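Local atomic coordinates of AgaA (Rhizobium radiobacter, PDB entry 6HLX), a protein that binds the opine agropinic acid as the periplasmic substrate-binding protein of an ABC transporter that imports it into the bacterium. Residues G169-V174 / H192-S197; L4-S9 / I213-P218; D415-G420 / K431-F436. All coordinates share one frame; numbering follows the deposited sequence.

Overall arrangement
Contacts 1 and 2 are built on one mixed sheet: strands 171-176, 190-195, 3-8 and 213-214 lie in that order across it, and the two contacts, with centres about 10 Å apart, meet where strands 190-195 and 3-8 pair. There His192 O approaches Phe6 N at 2.8 Å, a probable hydrogen bond. Along the chain, contact 1 is nested within the long loop that contact 2 closes. Contact 2 reaches the agropinic acid through Tyr216, whereas contact 1 carries a zinc ion, bound by Glu171 and His192, and has its Phe195 side chain about 13 Å from the ligand. Contact 3, a helix pair on the opposite side of the chain's centre from both, sits about 39 Å from contact 2 and about 43 Å from contact 1, centre to centre.

Contact 1. Residues G169-V174 / H192-S197; sequences GREITV and HYVFYS. With ZN (zinc ion), chain N.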
loop_
_atom_site.group_PDB
_atom_site.type_symbol
_atom_site.label_atom_id
_atom_site.label_comp_id
_atom_site.label_asym_id
_atom_site.label_seq_id
_atom_site.Cartn_x
_atom_site.Cartn_y
_atom_site.Cartn_z
ATOM N N GLY A 169 -12.098 -4.528 -19.063
ATOM C CA GLY A 169 -13.271 -3.780 -18.616
ATOM C C GLY A 169 -14.297 -4.601 -17.854
ATOM O O GLY A 169 -15.339 -4.067 -17.470
ATOM N N ARG A 170 -14.026 -5.900 -17.598
ATOM C CA ARG A 170 -15.035 -6.698 -16.913
ATOM C C ARG A 170 -14.497 -7.500 -15.737
ATOM O O ARG A 170 -14.975 -7.314 -14.610
ATOM C CB ARG A 170 -15.783 -7.611 -17.910
ATOM C CG ARG A 170 -16.751 -8.568 -17.234
ATOM C CD ARG A 170 -17.724 -9.257 -18.187
ATOM N NE ARG A 170 -18.554 -10.244 -17.480
ATOM C CZ ARG A 170 -19.622 -9.942 -16.737
ATOM N NH1 ARG A 170 -20.294 -10.898 -16.111
ATOM N NH2 ARG A 170 -20.017 -8.679 -16.607
ATOM N N GLU A 171 -13.565 -8.441 -15.992
ATOM C CA GLU A 171 -13.081 -9.268 -14.885
ATOM C C GLU A 171 -11.783 -10.004 -15.162
ATOM O O GLU A 171 -11.405 -10.204 -16.315
ATOM C CB GLU A 171 -14.153 -10.309 -14.474
ATOM C CG GLU A 171 -14.462 -11.353 -15.542
ATOM C CD GLU A 171 -15.379 -12.470 -15.068
ATOM O OE1 GLU A 171 -15.901 -12.382 -13.930
ATOM O OE2 GLU A 171 -15.580 -13.427 -15.841
ATOM N N ILE A 172 -11.151 -10.463 -14.079
ATOM C CA ILE A 172 -10.018 -11.394 -14.121
ATOM C C ILE A 172 -10.516 -12.661 -13.423
ATOM O O ILE A 172 -11.067 -12.568 -12.319
ATOM C CB ILE A 172 -8.754 -10.844 -13.416
ATOM C CG1 ILE A 172 -8.120 -9.694 -14.247
ATOM C CG2 ILE A 172 -7.734 -11.981 -13.131
ATOM C CD1 ILE A 172 -7.192 -8.765 -13.450
ATOM N N THR A 173 -10.359 -13.824 -14.063
ATOM C CA THR A 173 -10.741 -15.104 -13.461
ATOM C C THR A 173 -9.478 -15.883 -13.085
ATOM O O THR A 173 -8.512 -15.924 -13.852
ATOM C CB THR A 173 -11.684 -15.913 -14.371
ATOM O OG1 THR A 173 -12.796 -15.107 -14.775
ATOM C CG2 THR A 173 -12.184 -17.202 -13.706
ATOM N N VAL A 174 -9.479 -16.479 -11.890
ATOM C CA VAL A 174 -8.373 -17.305 -11.411
ATOM C C VAL A 174 -8.966 -18.650 -10.992
ATOM O O VAL A 174 -10.137 -18.697 -10.576
ATOM C CB VAL A 174 -7.541 -16.637 -10.293
ATOM C CG1 VAL A 174 -6.998 -15.272 -10.757
ATOM C CG2 VAL A 174 -8.352 -16.507 -9.004
ATOM N N HIS A 192 -13.711 -14.931 -9.459
ATOM C CA HIS A 192 -13.868 -13.976 -10.561
ATOM C C HIS A 192 -13.782 -12.593 -9.898
ATOM O O HIS A 192 -14.635 -12.227 -9.073
ATOM C CB HIS A 192 -15.210 -14.183 -11.298
ATOM C CG HIS A 192 -15.360 -15.550 -11.911
ATOM N ND1 HIS A 192 -15.990 -15.733 -13.126
ATOM C CD2 HIS A 192 -14.980 -16.760 -11.427
ATOM C CE1 HIS A 192 -15.967 -17.043 -13.355
ATOM N NE2 HIS A 192 -15.392 -17.707 -12.352
ATOM N N TYR A 193 -12.733 -11.844 -10.234
ATOM C CA TYR A 193 -12.518 -10.479 -9.711
ATOM C C TYR A 193 -13.180 -9.545 -10.720
ATOM O O TYR A 193 -12.638 -9.357 -11.806
ATOM C CB TYR A 193 -11.008 -10.180 -9.568
ATOM C CG TYR A 193 -10.360 -10.985 -8.464
ATOM C CD1 TYR A 193 -10.392 -10.547 -7.139
ATOM C CD2 TYR A 193 -9.716 -12.189 -8.740
ATOM C CE1 TYR A 193 -9.822 -11.305 -6.112
ATOM C CE2 TYR A 193 -9.125 -12.945 -7.724
ATOM C CZ TYR A 193 -9.211 -12.515 -6.408
ATOM O OH TYR A 193 -8.659 -13.292 -5.415
ATOM N N VAL A 194 -14.351 -9.011 -10.387
ATOM C CA VAL A 194 -15.188 -8.189 -11.279
ATOM C C VAL A 194 -14.959 -6.712 -10.950
ATOM O O VAL A 194 -14.981 -6.321 -9.785
ATOM C CB VAL A 194 -16.675 -8.587 -11.140
ATOM C CG1 VAL A 194 -17.537 -7.849 -12.172
ATOM C CG2 VAL A 194 -16.865 -10.112 -11.268
ATOM N N PHE A 195 -14.776 -5.903 -11.965
ATOM C CA PHE A 195 -14.430 -4.490 -11.770
ATOM C C PHE A 195 -15.649 -3.604 -11.667
ATOM O O PHE A 195 -16.424 -3.516 -12.629
ATOM C CB PHE A 195 -13.545 -4.016 -12.939
ATOM C CG PHE A 195 -12.464 -5.008 -13.340
ATOM C CD1 PHE A 195 -11.652 -5.606 -12.381
ATOM C CD2 PHE A 195 -12.212 -5.278 -14.677
ATOM C CE1 PHE A 195 -10.657 -6.517 -12.748
ATOM C CE2 PHE A 195 -11.194 -6.171 -15.052
ATOM C CZ PHE A 195 -10.434 -6.790 -14.087
ATOM N N TYR A 196 -15.806 -2.931 -10.517
ATOM C CA TYR A 196 -16.899 -1.969 -10.295
ATOM C C TYR A 196 -16.300 -0.613 -9.920
ATOM O O TYR A 196 -16.114 -0.336 -8.730
ATOM C CB TYR A 196 -17.846 -2.451 -9.191
ATOM C CG TYR A 196 -18.683 -3.649 -9.564
ATOM C CD1 TYR A 196 -19.922 -3.495 -10.184
ATOM C CD2 TYR A 196 -18.277 -4.936 -9.229
ATOM C CE1 TYR A 196 -20.713 -4.599 -10.504
ATOM C CE2 TYR A 196 -19.067 -6.043 -9.526
ATOM C CZ TYR A 196 -20.273 -5.873 -10.185
ATOM O OH TYR A 196 -21.048 -6.977 -10.480
ATOM N N SER A 197 -15.982 0.225 -10.935
ATOM C CA SER A 197 -15.366 1.527 -10.694
ATOM C C SER A 197 -16.307 2.558 -10.058
ATOM O O SER A 197 -15.835 3.466 -9.373
ATOM C CB SER A 197 -14.738 2.059 -11.974
ATOM O OG SER A 197 -13.782 1.092 -12.377
HETATM ZN ZN ZN N . -16.878 -14.401 -14.348
#
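Strands 171-174 and 192-195 run antiparallel at 174°, their axes 4.6 Å apart, as neighbours in the mixed sheet of this periplasmic binding protein. Ile172 and Tyr193 form the hydrogen-bonded pair, each N-H reaching the other's carbonyl, and Phe195 N adds a third bond to Arg170 O. Where the strand begins, Arg170 and Glu171 both face Thr167 of the adjoining strand 161-167, a classic beta bulge.

Glu171, Thr173, His192 and Val194 share one face of the sheet. Glu171 holds CG in the crowded position between its backbone N and carbonyl carbon (chi1 65°), then runs out extended beside His192, so that carboxylate and imidazole converge on one zinc ion. The carboxylate is bidentate, with OE1 at 2.3 Å and OE2 at 2.2 Å from ZN, and His192 ND1 binds the metal at 2.0 Å. The carboxylate and imidazole planes are 62° apart. Thr173 CG2 lies over one face of the imidazole in a CH-pi contact, 3.6 Å from the ring centroid, while the other ring nitrogen, NE2, is hydrogen-bonded to Glu190 OE2, which would probably make the histidine a stronger metal ligand.

Ile172 and Tyr193 occupy the other face, packing against helix 23-32. The Phe195 ring reaches across to residues 169-172: Glu171 CA stands over its face, 3.9 Å from the centroid, and Ile172 CG1 meets the ring edge, 3.7 Å from Phe195 CZ.

Contact 2. Residues L4-S9 / I213-P218; sequences LYFGLS and IIDYVP. With G9Z (agropinic acid), chain E.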
loop_
_atom_site.group_PDB
_atom_site.type_symbol
_atom_site.label_atom_id
_atom_site.label_comp_id
_atom_site.label_asym_id
_atom_site.label_seq_id
_atom_site.Cartn_x
_atom_site.Cartn_y
_atom_site.Cartn_z
ATOM N N LEU A 4 -16.350 -17.919 -6.225
ATOM C CA LEU A 4 -16.661 -16.686 -5.520
ATOM C C LEU A 4 -16.477 -15.519 -6.488
ATOM O O LEU A 4 -15.497 -15.489 -7.232
ATOM C CB LEU A 4 -15.746 -16.543 -4.291
ATOM C CG LEU A 4 -16.060 -15.366 -3.342
ATOM C CD1 LEU A 4 -15.840 -15.742 -1.906
ATOM C CD2 LEU A 4 -15.247 -14.139 -3.711
ATOM N N TYR A 5 -17.425 -14.574 -6.480
ATOM C CA TYR A 5 -17.338 -13.362 -7.307
ATOM C C TYR A 5 -16.966 -12.237 -6.342
ATOM O O TYR A 5 -17.669 -12.007 -5.339
ATOM C CB TYR A 5 -18.673 -13.062 -7.995
ATOM C CG TYR A 5 -19.149 -14.101 -9.003
ATOM C CD1 TYR A 5 -18.272 -15.051 -9.533
ATOM C CD2 TYR A 5 -20.464 -14.113 -9.448
ATOM C CE1 TYR A 5 -18.710 -16.017 -10.442
ATOM C CE2 TYR A 5 -20.902 -15.052 -10.388
ATOM C CZ TYR A 5 -20.013 -15.979 -10.906
ATOM O OH TYR A 5 -20.446 -16.900 -11.844
ATOM N N PHE A 6 -15.856 -11.560 -6.650
ATOM C CA PHE A 6 -15.274 -10.526 -5.788
ATOM C C PHE A 6 -15.329 -9.191 -6.541
ATOM O O PHE A 6 -14.693 -9.040 -7.584
ATOM C CB PHE A 6 -13.824 -10.918 -5.504
ATOM C CG PHE A 6 -13.103 -10.197 -4.382
ATOM C CD1 PHE A 6 -12.858 -8.824 -4.450
ATOM C CD2 PHE A 6 -12.621 -10.901 -3.283
ATOM C CE1 PHE A 6 -12.152 -8.171 -3.424
ATOM C CE2 PHE A 6 -11.889 -10.254 -2.278
ATOM C CZ PHE A 6 -11.670 -8.898 -2.347
ATOM N N GLY A 7 -16.091 -8.252 -6.008
ATOM C CA GLY A 7 -16.250 -6.946 -6.617
ATOM C C GLY A 7 -15.121 -6.021 -6.213
ATOM O O GLY A 7 -15.083 -5.546 -5.074
ATOM N N LEU A 8 -14.191 -5.764 -7.143
ATOM C CA LEU A 8 -13.068 -4.845 -6.902
ATOM C C LEU A 8 -13.478 -3.390 -7.212
ATOM O O LEU A 8 -14.289 -3.144 -8.112
ATOM C CB LEU A 8 -11.865 -5.186 -7.808
ATOM C CG LEU A 8 -11.082 -6.467 -7.588
ATOM C CD1 LEU A 8 -10.065 -6.625 -8.729
ATOM C CD2 LEU A 8 -10.389 -6.479 -6.211
ATOM N N SER A 9 -12.809 -2.419 -6.540
ATOM C CA SER A 9 -13.084 -0.994 -6.738
ATOM C C SER A 9 -12.528 -0.438 -8.045
ATOM O O SER A 9 -12.739 0.742 -8.338
ATOM C CB SER A 9 -12.575 -0.175 -5.550
ATOM O OG SER A 9 -11.166 -0.265 -5.483
ATOM N N ILE A 213 -18.349 -10.741 -2.374
ATOM C CA ILE A 213 -17.495 -9.863 -1.560
ATOM C C ILE A 213 -17.282 -8.572 -2.327
ATOM O O ILE A 213 -17.178 -8.615 -3.545
ATOM C CB ILE A 213 -16.091 -10.523 -1.274
ATOM C CG1 ILE A 213 -16.217 -11.896 -0.582
ATOM C CG2 ILE A 213 -15.132 -9.569 -0.448
ATOM C CD1 ILE A 213 -14.835 -12.527 -0.221
ATOM N N ILE A 214 -17.184 -7.440 -1.617
ATOM C CA ILE A 214 -16.779 -6.173 -2.227
ATOM C C ILE A 214 -15.711 -5.518 -1.383
ATOM O O ILE A 214 -15.733 -5.652 -0.154
ATOM C CB ILE A 214 -17.928 -5.173 -2.547
ATOM C CG1 ILE A 214 -18.699 -4.710 -1.252
ATOM C CG2 ILE A 214 -18.866 -5.721 -3.637
ATOM C CD1 ILE A 214 -19.555 -3.415 -1.439
ATOM N N ASP A 215 -14.819 -4.761 -2.014
ATOM C CA ASP A 215 -13.839 -3.985 -1.227
ATOM C C ASP A 215 -14.192 -2.490 -1.253
ATOM O O ASP A 215 -15.163 -2.092 -1.909
ATOM C CB ASP A 215 -12.391 -4.269 -1.654
ATOM C CG ASP A 215 -11.981 -3.852 -3.034
ATOM O OD1 ASP A 215 -12.777 -3.157 -3.712
ATOM O OD2 ASP A 215 -10.842 -4.176 -3.431
ATOM N N TYR A 216 -13.431 -1.655 -0.506
ATOM C CA TYR A 216 -13.665 -0.215 -0.425
ATOM C C TYR A 216 -15.150 0.125 -0.203
ATOM O O TYR A 216 -15.758 0.842 -0.991
ATOM C CB TYR A 216 -13.103 0.487 -1.668
ATOM C CG TYR A 216 -11.605 0.671 -1.626
ATOM C CD1 TYR A 216 -10.750 -0.305 -2.130
ATOM C CD2 TYR A 216 -11.041 1.866 -1.184
ATOM C CE1 TYR A 216 -9.366 -0.134 -2.125
ATOM C CE2 TYR A 216 -9.653 2.057 -1.185
ATOM C CZ TYR A 216 -8.818 1.051 -1.655
ATOM O OH TYR A 216 -7.444 1.241 -1.692
ATOM N N VAL A 217 -15.751 -0.440 0.854
ATOM C CA VAL A 217 -17.156 -0.143 1.142
ATOM C C VAL A 217 -17.227 1.348 1.471
ATOM O O VAL A 217 -16.507 1.794 2.380
ATOM C CB VAL A 217 -17.681 -0.982 2.335
ATOM C CG1 VAL A 217 -19.092 -0.549 2.726
ATOM C CG2 VAL A 217 -17.620 -2.477 2.012
ATOM N N PRO A 218 -18.052 2.137 0.760
ATOM C CA PRO A 218 -18.124 3.582 1.078
ATOM C C PRO A 218 -18.679 3.817 2.479
ATOM O O PRO A 218 -19.553 3.073 2.928
ATOM C CB PRO A 218 -19.069 4.143 0.012
ATOM C CG PRO A 218 -19.073 3.105 -1.086
ATOM C CD PRO A 218 -18.936 1.793 -0.368
HETATM O OAM G9Z E . -5.293 1.863 -4.626
HETATM C CAB G9Z E . -5.897 2.824 -4.129
HETATM C CAC G9Z E . -7.135 3.284 -4.622
HETATM C CB G9Z E . -7.546 4.479 -3.707
HETATM C CA G9Z E . -6.341 4.726 -2.815
HETATM C C G9Z E . -6.721 4.772 -1.436
HETATM O O G9Z E . -6.818 3.688 -0.797
HETATM N N G9Z E . -5.397 3.613 -3.160
HETATM C CAG G9Z E . -4.099 3.343 -2.430
HETATM C CAH G9Z E . -3.003 4.285 -2.928
HETATM O OAP G9Z E . -3.410 5.610 -2.586
HETATM C CAI G9Z E . -1.637 3.986 -2.303
HETATM O OAQ G9Z E . -1.430 2.550 -2.285
HETATM C CAJ G9Z E . -0.469 4.610 -3.140
HETATM O OAR G9Z E . 0.789 4.296 -2.516
HETATM C CAK G9Z E . -0.562 6.128 -3.427
HETATM O OAT G9Z E . 0.410 6.488 -4.428
HETATM C CAL G9Z E . -0.416 6.983 -2.159
HETATM O OAS G9Z E . -0.646 8.374 -2.474
HETATM O OXT G9Z E . -6.976 5.899 -0.932
HETATM O O HOH W 1 -9.623 -2.327 -4.854
#
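Tyr216 carries this contact from the sheet into the agropinic acid pocket. Its CB lies against Ser9 CB, and CG stands beside its own backbone N, anti to the carbonyl carbon (chi1 -78°). Along the ring, CD1 comes 3.4 Å from Ser9 OG, while CE2 and CZ approach the ligand's carboxylate. At the tip, Tyr216 OH donates to G9Z O at 2.7 Å, with that oxygen at the ring's edge and in its plane; Thr23 also bonds the hydroxyl.

Behind it, residues 4-8 and 213-214 pair as parallel strands. The straightest bond joins Gly7 N to Ile213 O at 2.7 Å, and Asp215 N meets Gly7 O nearly along the C=O axis. Ile213 lays CG2 over one face of the Phe6 ring, 4.0 Å from its centroid, and sends CD1 to Leu4. A water donates to Asp215 OD2 and is hydrogen-bonded to Ser9 OG, which is also hydrogen-bonded to Tyr332.

Strand 3-8 lies between 190-195 and 213-214, with strand 456-459 meeting Phe6, Ile213 and Asp215, and helix 199-207 packing on Ile214 through Arg202.

Contact 3. Residues D415-G420 / K431-F436; sequences DLLDKG and KIYDAF
Helices 411-422 and 426-443 form an antiparallel helical hairpin; their segments here cross at -160° with axes 9.2 Å apart. Ile432 points toward the facing helix. Its CG2, anti to the backbone N, fits against Leu416 O at 3.2 Å and close to Gly420 N; the Ile432 and Lys419 side chains cross at about a right angle, Ile432 CD1 lying 3.8 Å from Lys419 CG. Leu416 answers from helix 411-422, spreading CD1 onto the backbone of Phe436, 3.7 Å from its CA, and setting CD2 against Ala435 CB.

Leu417 and Phe436 cross obliquely. The leucine's CD2 sits over one face of the phenyl ring, offset toward the rim and 4.2 Å from the centroid, a CH-pi contact, while the same methyl touches the edge of the Tyr433 ring. Helix 388-393 packs on all three of these side chains.

Tyr433 starts out away from the partner helix, but its ring swings back across Gly420, whose lack of a side chain permits this close approach. Its hydroxyl, also bonded to Arg429, donates to a water at 2.6 Å from Tyr433 OH; that water in turn donates to Leu417 O at 2.7 Å.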
loop_
_atom_site.group_PDB
_atom_site.type_symbol
_atom_site.label_atom_id
_atom_site.label_comp_id
_atom_site.label_asym_id
_atom_site.label_seq_id
_atom_site.Cartn_x
_atom_site.Cartn_y
_atom_site.Cartn_z
ATOM N N ASP A 415 19.982 9.795 8.203
ATOM C CA ASP A 415 20.889 9.237 9.212
ATOM C C ASP A 415 20.128 8.540 10.321
ATOM O O ASP A 415 20.497 7.428 10.701
ATOM C CB ASP A 415 21.819 10.332 9.763
ATOM C CG ASP A 415 22.836 10.802 8.747
ATOM O OD1 ASP A 415 23.050 10.083 7.743
ATOM O OD2 ASP A 415 23.455 11.867 8.974
ATOM N N LEU A 416 19.029 9.149 10.782
ATOM C CA LEU A 416 18.198 8.562 11.833
ATOM C C LEU A 416 17.506 7.301 11.320
ATOM O O LEU A 416 17.500 6.283 12.018
ATOM C CB LEU A 416 17.156 9.562 12.359
ATOM C CG LEU A 416 17.708 10.667 13.274
ATOM C CD1 LEU A 416 16.701 11.797 13.410
ATOM C CD2 LEU A 416 18.126 10.109 14.657
ATOM N N LEU A 417 16.940 7.347 10.100
ATOM C CA LEU A 417 16.292 6.119 9.584
ATOM C C LEU A 417 17.306 4.996 9.362
ATOM O O LEU A 417 17.006 3.835 9.638
ATOM C CB LEU A 417 15.514 6.416 8.295
ATOM C CG LEU A 417 14.307 7.367 8.471
ATOM C CD1 LEU A 417 13.817 7.885 7.126
ATOM C CD2 LEU A 417 13.159 6.713 9.290
ATOM N N ASP A 418 18.505 5.333 8.879
ATOM C CA ASP A 418 19.562 4.333 8.687
ATOM C C ASP A 418 19.941 3.706 10.034
ATOM O O ASP A 418 20.047 2.478 10.133
ATOM C CB ASP A 418 20.790 4.954 7.994
ATOM C CG ASP A 418 20.576 5.203 6.503
ATOM O OD1 ASP A 418 19.671 4.579 5.919
ATOM O OD2 ASP A 418 21.334 6.004 5.922
ATOM N N LYS A 419 20.086 4.539 11.081
ATOM C CA LYS A 419 20.423 4.032 12.418
ATOM C C LYS A 419 19.288 3.165 12.968
ATOM O O LYS A 419 19.550 2.106 13.548
ATOM C CB LYS A 419 20.741 5.192 13.387
ATOM C CG LYS A 419 21.420 4.715 14.667
ATOM C CD LYS A 419 21.744 5.868 15.616
ATOM C CE LYS A 419 22.373 5.368 16.906
ATOM N NZ LYS A 419 22.598 6.481 17.885
ATOM N N GLY A 420 18.038 3.595 12.742
ATOM C CA GLY A 420 16.864 2.866 13.212
ATOM C C GLY A 420 16.776 1.467 12.637
ATOM O O GLY A 420 16.430 0.524 13.347
ATOM N N LYS A 431 14.356 5.350 20.895
ATOM C CA LYS A 431 14.982 6.669 21.069
ATOM C C LYS A 431 15.250 7.300 19.693
ATOM O O LYS A 431 15.142 8.517 19.526
ATOM C CB LYS A 431 16.335 6.534 21.792
ATOM C CG LYS A 431 16.266 5.951 23.203
ATOM C CD LYS A 431 17.677 5.934 23.800
ATOM C CE LYS A 431 17.770 5.230 25.128
ATOM N NZ LYS A 431 19.167 5.234 25.637
ATOM N N ILE A 432 15.650 6.461 18.724
ATOM C CA ILE A 432 15.956 6.888 17.361
ATOM C C ILE A 432 14.676 7.379 16.674
ATOM O O ILE A 432 14.672 8.466 16.100
ATOM C CB ILE A 432 16.642 5.738 16.576
ATOM C CG1 ILE A 432 18.000 5.363 17.216
ATOM C CG2 ILE A 432 16.814 6.129 15.103
ATOM C CD1 ILE A 432 18.454 3.947 16.860
ATOM N N TYR A 433 13.606 6.577 16.705
ATOM C CA TYR A 433 12.353 6.983 16.050
ATOM C C TYR A 433 11.723 8.209 16.737
ATOM O O TYR A 433 11.115 9.038 16.052
ATOM C CB TYR A 433 11.381 5.807 15.903
ATOM C CG TYR A 433 11.923 4.788 14.923
ATOM C CD1 TYR A 433 11.977 5.065 13.554
ATOM C CD2 TYR A 433 12.467 3.585 15.367
ATOM C CE1 TYR A 433 12.514 4.150 12.649
ATOM C CE2 TYR A 433 13.001 2.658 14.472
ATOM C CZ TYR A 433 13.036 2.953 13.115
ATOM O OH TYR A 433 13.620 2.081 12.236
ATOM N N ASP A 434 11.901 8.348 18.070
ATOM C CA ASP A 434 11.395 9.526 18.781
ATOM C C ASP A 434 12.103 10.798 18.279
ATOM O O ASP A 434 11.452 11.829 18.085
ATOM C CB ASP A 434 11.581 9.381 20.296
ATOM C CG ASP A 434 10.644 8.392 20.970
ATOM O OD1 ASP A 434 9.561 8.095 20.393
ATOM O OD2 ASP A 434 10.989 7.908 22.069
ATOM N N ALA A 435 13.440 10.726 18.060
ATOM C CA ALA A 435 14.192 11.867 17.523
ATOM C C ALA A 435 13.786 12.121 16.058
ATOM O O ALA A 435 13.664 13.276 15.636
ATOM C CB ALA A 435 15.695 11.621 17.630
ATOM N N PHE A 436 13.524 11.039 15.299
ATOM C CA PHE A 436 13.086 11.152 13.897
ATOM C C PHE A 436 11.758 11.935 13.850
ATOM O O PHE A 436 11.603 12.832 13.021
ATOM C CB PHE A 436 12.897 9.752 13.257
ATOM C CG PHE A 436 11.938 9.799 12.081
ATOM C CD1 PHE A 436 12.367 10.223 10.827
ATOM C CD2 PHE A 436 10.591 9.510 12.252
ATOM C CE1 PHE A 436 11.461 10.349 9.764
ATOM C CE2 PHE A 436 9.682 9.658 11.195
ATOM C CZ PHE A 436 10.130 10.058 9.954
HETATM O O HOH W 2 14.366 3.314 10.014
#